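Succinylglutamatedesuccinylase/aspartoacylase (Rhodobacter sphaeroides 2.4.1, PDB 3CDX) probably acts as a zinc-dependent hydrolase of the succinylglutamate desuccinylase/aspartoacylase family, cleaving carbon–nitrogen bonds in linear amides, and here carries a calcium ion. Local coordinates at residues Ala266-Met271 against Tyr312-Ile317. Numbering follows the deposited sequence.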
ATOM      1  N   ALA A 266     -35.015  14.780  -4.073  1.00 41.58           N
ATOM      2  CA  ALA A 266     -34.100  14.220  -3.073  1.00 40.69           C
ATOM      3  C   ALA A 266     -34.751  12.998  -2.423  1.00 40.33           C
ATOM      4  O   ALA A 266     -34.062  12.047  -2.002  1.00 39.71           O
ATOM      5  CB  ALA A 266     -33.742  15.241  -2.027  1.00 41.91           C
ATOM      6  N   ASP A 267     -36.088  13.039  -2.367  1.00 38.81           N
ATOM      7  CA  ASP A 267     -36.904  11.965  -1.809  1.00 37.79           C
ATOM      8  C   ASP A 267     -36.814  10.659  -2.641  1.00 36.88           C
ATOM      9  O   ASP A 267     -37.197   9.600  -2.156  1.00 37.22           O
ATOM     10  CB  ASP A 267     -38.373  12.433  -1.677  1.00 37.90           C
ATOM     11  CG  ASP A 267     -38.707  13.025  -0.277  1.00 38.65           C
ATOM     12  OD1 ASP A 267     -37.809  13.147   0.607  1.00 39.01           O
ATOM     13  OD2 ASP A 267     -39.898  13.348  -0.067  1.00 38.00           O
ATOM     14  N   ALA A 268     -36.342  10.753  -3.886  1.00 35.55           N
ATOM     15  CA  ALA A 268     -36.028   9.576  -4.759  1.00 34.45           C
ATOM     16  C   ALA A 268     -34.859   8.687  -4.281  1.00 33.90           C
ATOM     17  O   ALA A 268     -34.779   7.537  -4.650  1.00 34.35           O
ATOM     18  CB  ALA A 268     -35.774  10.031  -6.195  1.00 33.76           C
ATOM     19  N   TYR A 269     -33.970   9.233  -3.462  1.00 33.63           N
ATOM     20  CA  TYR A 269     -32.798   8.527  -2.936  1.00 33.92           C
ATOM     21  C   TYR A 269     -33.027   8.024  -1.515  1.00 34.95           C
ATOM     22  O   TYR A 269     -33.361   8.814  -0.602  1.00 35.56           O
ATOM     23  CB  TYR A 269     -31.599   9.480  -2.922  1.00 34.49           C
ATOM     24  CG  TYR A 269     -31.257   9.983  -4.298  1.00 34.68           C
ATOM     25  CD1 TYR A 269     -30.206   9.419  -5.016  1.00 35.05           C
ATOM     26  CD2 TYR A 269     -31.995  11.003  -4.894  1.00 35.78           C
ATOM     27  CE1 TYR A 269     -29.890   9.862  -6.286  1.00 35.37           C
ATOM     28  CE2 TYR A 269     -31.682  11.462  -6.183  1.00 35.21           C
ATOM     29  CZ  TYR A 269     -30.629  10.883  -6.860  1.00 35.56           C
ATOM     30  OH  TYR A 269     -30.310  11.292  -8.128  1.00 36.28           O
ATOM     31  N   VAL A 270     -32.855   6.723  -1.311  1.00 34.18           N
ATOM     32  CA  VAL A 270     -32.826   6.189   0.031  1.00 33.81           C
ATOM     33  C   VAL A 270     -31.389   6.186   0.466  1.00 34.29           C
ATOM     34  O   VAL A 270     -30.555   5.488  -0.109  1.00 34.44           O
ATOM     35  CB  VAL A 270     -33.404   4.764   0.130  1.00 33.03           C
ATOM     36  CG1 VAL A 270     -33.514   4.336   1.615  1.00 33.05           C
ATOM     37  CG2 VAL A 270     -34.724   4.706  -0.603  1.00 33.69           C
ATOM     38  N   MET A 271     -31.106   6.962   1.497  1.00 34.37           N
ATOM     39  CA  MET A 271     -29.750   7.145   1.970  1.00 33.97           C
ATOM     40  C   MET A 271     -29.482   6.351   3.260  1.00 33.41           C
ATOM     41  O   MET A 271     -30.346   6.242   4.130  1.00 32.87           O
ATOM     42  CB  MET A 271     -29.511   8.638   2.185  1.00 34.82           C
ATOM     43  CG  MET A 271     -29.794   9.506   0.923  1.00 36.45           C
ATOM     44  SD  MET A 271     -28.696   9.296  -0.484  1.00 36.69           S
ATOM     45  CE  MET A 271     -27.131   9.859   0.168  1.00 40.50           C
ATOM     46  N   TYR A 312     -38.598   3.914   1.683  1.00 33.78           N
ATOM     47  CA  TYR A 312     -38.745   4.665   0.438  1.00 35.42           C
ATOM     48  C   TYR A 312     -39.619   5.909   0.683  1.00 36.53           C
ATOM     49  O   TYR A 312     -40.535   5.874   1.507  1.00 34.93           O
ATOM     50  CB  TYR A 312     -39.447   3.834  -0.654  1.00 36.13           C
ATOM     51  CG  TYR A 312     -38.775   2.538  -1.059  1.00 36.40           C
ATOM     52  CD1 TYR A 312     -37.621   2.525  -1.851  1.00 38.11           C
ATOM     53  CD2 TYR A 312     -39.307   1.314  -0.661  1.00 38.69           C
ATOM     54  CE1 TYR A 312     -37.000   1.293  -2.230  1.00 36.93           C
ATOM     55  CE2 TYR A 312     -38.709   0.107  -1.025  1.00 38.01           C
ATOM     56  CZ  TYR A 312     -37.563   0.103  -1.794  1.00 37.68           C
ATOM     57  OH  TYR A 312     -37.008  -1.113  -2.143  1.00 41.16           O
ATOM     58  N   ARG A 313     -39.344   6.977  -0.066  1.00 37.26           N
ATOM     59  CA  ARG A 313     -40.073   8.237   0.042  1.00 38.33           C
ATOM     60  C   ARG A 313     -40.634   8.706  -1.305  1.00 38.92           C
ATOM     61  O   ARG A 313     -41.007   9.881  -1.454  1.00 39.23           O
ATOM     62  CB  ARG A 313     -39.169   9.319   0.647  1.00 38.79           C
ATOM     63  CG  ARG A 313     -38.663   9.006   2.037  1.00 39.97           C
ATOM     64  CD  ARG A 313     -39.833   8.877   2.969  1.00 41.66           C
ATOM     65  NE  ARG A 313     -39.413   8.797   4.361  1.00 44.33           N
ATOM     66  CZ  ARG A 313     -40.238   8.505   5.358  1.00 47.15           C
ATOM     67  NH1 ARG A 313     -41.525   8.272   5.089  1.00 46.57           N
ATOM     68  NH2 ARG A 313     -39.781   8.450   6.612  1.00 46.54           N
ATOM     69  N   ARG A 314     -40.690   7.796  -2.276  1.00 38.39           N
ATOM     70  CA  ARG A 314     -41.360   8.027  -3.546  1.00 38.31           C
ATOM     71  C   ARG A 314     -41.962   6.728  -4.060  1.00 38.21           C
ATOM     72  O   ARG A 314     -41.309   5.678  -3.950  1.00 37.93           O
ATOM     73  CB  ARG A 314     -40.348   8.497  -4.619  1.00 39.32           C
ATOM     74  CG  ARG A 314     -39.693   9.859  -4.392  1.00 40.77           C
ATOM     75  CD  ARG A 314     -40.719  10.985  -4.295  1.00 42.85           C
ATOM     76  NE  ARG A 314     -41.356  11.330  -5.567  1.00 43.96           N
ATOM     77  CZ  ARG A 314     -42.077  12.439  -5.765  1.00 45.00           C
ATOM     78  NH1 ARG A 314     -42.269  13.318  -4.769  1.00 44.31           N
ATOM     79  NH2 ARG A 314     -42.629  12.664  -6.955  1.00 43.08           N
ATOM     80  N   ASP A 315     -43.179   6.787  -4.632  1.00 37.43           N
ATOM     81  CA  ASP A 315     -43.701   5.674  -5.435  1.00 37.08           C
ATOM     82  C   ASP A 315     -42.895   5.611  -6.735  1.00 36.07           C
ATOM     83  O   ASP A 315     -42.439   6.646  -7.232  1.00 35.53           O
ATOM     84  CB  ASP A 315     -45.187   5.847  -5.795  1.00 37.47           C
ATOM     85  CG  ASP A 315     -46.096   6.038  -4.568  1.00 40.10           C
ATOM     86  OD1 ASP A 315     -45.682   5.776  -3.425  1.00 41.65           O
ATOM     87  OD2 ASP A 315     -47.250   6.468  -4.759  1.00 45.13           O
ATOM     88  N   GLY A 316     -42.772   4.418  -7.315  1.00 35.32           N
ATOM     89  CA  GLY A 316     -42.018   4.255  -8.544  1.00 34.21           C
ATOM     90  C   GLY A 316     -41.391   2.874  -8.719  1.00 34.13           C
ATOM     91  O   GLY A 316     -41.871   1.889  -8.175  1.00 34.55           O
ATOM     92  N   ILE A 317     -40.320   2.809  -9.504  1.00 32.91           N
ATOM     93  CA  ILE A 317     -39.616   1.563  -9.827  1.00 31.65           C
ATOM     94  C   ILE A 317     -38.150   1.770  -9.381  1.00 31.34           C
ATOM     95  O   ILE A 317     -37.567   2.854  -9.594  1.00 30.54           O
ATOM     96  CB  ILE A 317     -39.721   1.278 -11.349  1.00 31.71           C
ATOM     97  CG1 ILE A 317     -41.199   1.240 -11.756  1.00 33.01           C
ATOM     98  CG2 ILE A 317     -38.946  -0.024 -11.806  1.00 31.19           C
ATOM     99  CD1 ILE A 317     -41.444   0.788 -13.162  1.00 36.96           C
TER
HETATM  100  O   HOH W   1     -37.175   6.981  -2.097  1.00 33.73           O
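Asp-267 and Arg-313 are joined through water 1, the one polar link between residues 266-271 and 312-317. The water donates to Asp-267 O at 2.6 Å and accepts from Arg-313 N at 3.0 Å, bridging two backbones whose CA atoms at these residues lie 5.2 Å apart. No direct hydrogen bond spans the two segments.

Two arginine side-chain carbons lie against the same carbonyl oxygen. Asp-267 O is 3.4 Å from Arg-313 CB and also 3.4 Å from Arg-314 CG, while Arg-314 CD packs on Asp-267 CB at 3.8 Å. In Arg-314, CG lies anti to the carbonyl carbon (chi1 -66°), which directs it at the Asp-267–Ala-268 peptide.

Topologically, a short 3-10 turn at 266-268 interrupts strand 259-271, and the facing loop connects strand 308-311 of a four-stranded antiparallel sheet to strand 316-322. The contact lies in the all-beta C-terminal part of the chain, away from the calcium site; strand 332-339 pairs with both 259-271 and 316-322.

The charged atoms do not touch across the contact: the nearest opposite charges are Asp-267 OD2 and Arg-314 NH1, 5.3 Å apart, and Arg-314 NH2 forms its salt bridge with Glu-338. The carboxylate of Asp-267 and the guanidinium of Arg-313 are turned 35° from each other.

The buried apolar pair is Val-270 CG2 against Tyr-312 CD1 at 3.8 Å, the methyl meeting the ring obliquely, with Ala-294 touching both side chains.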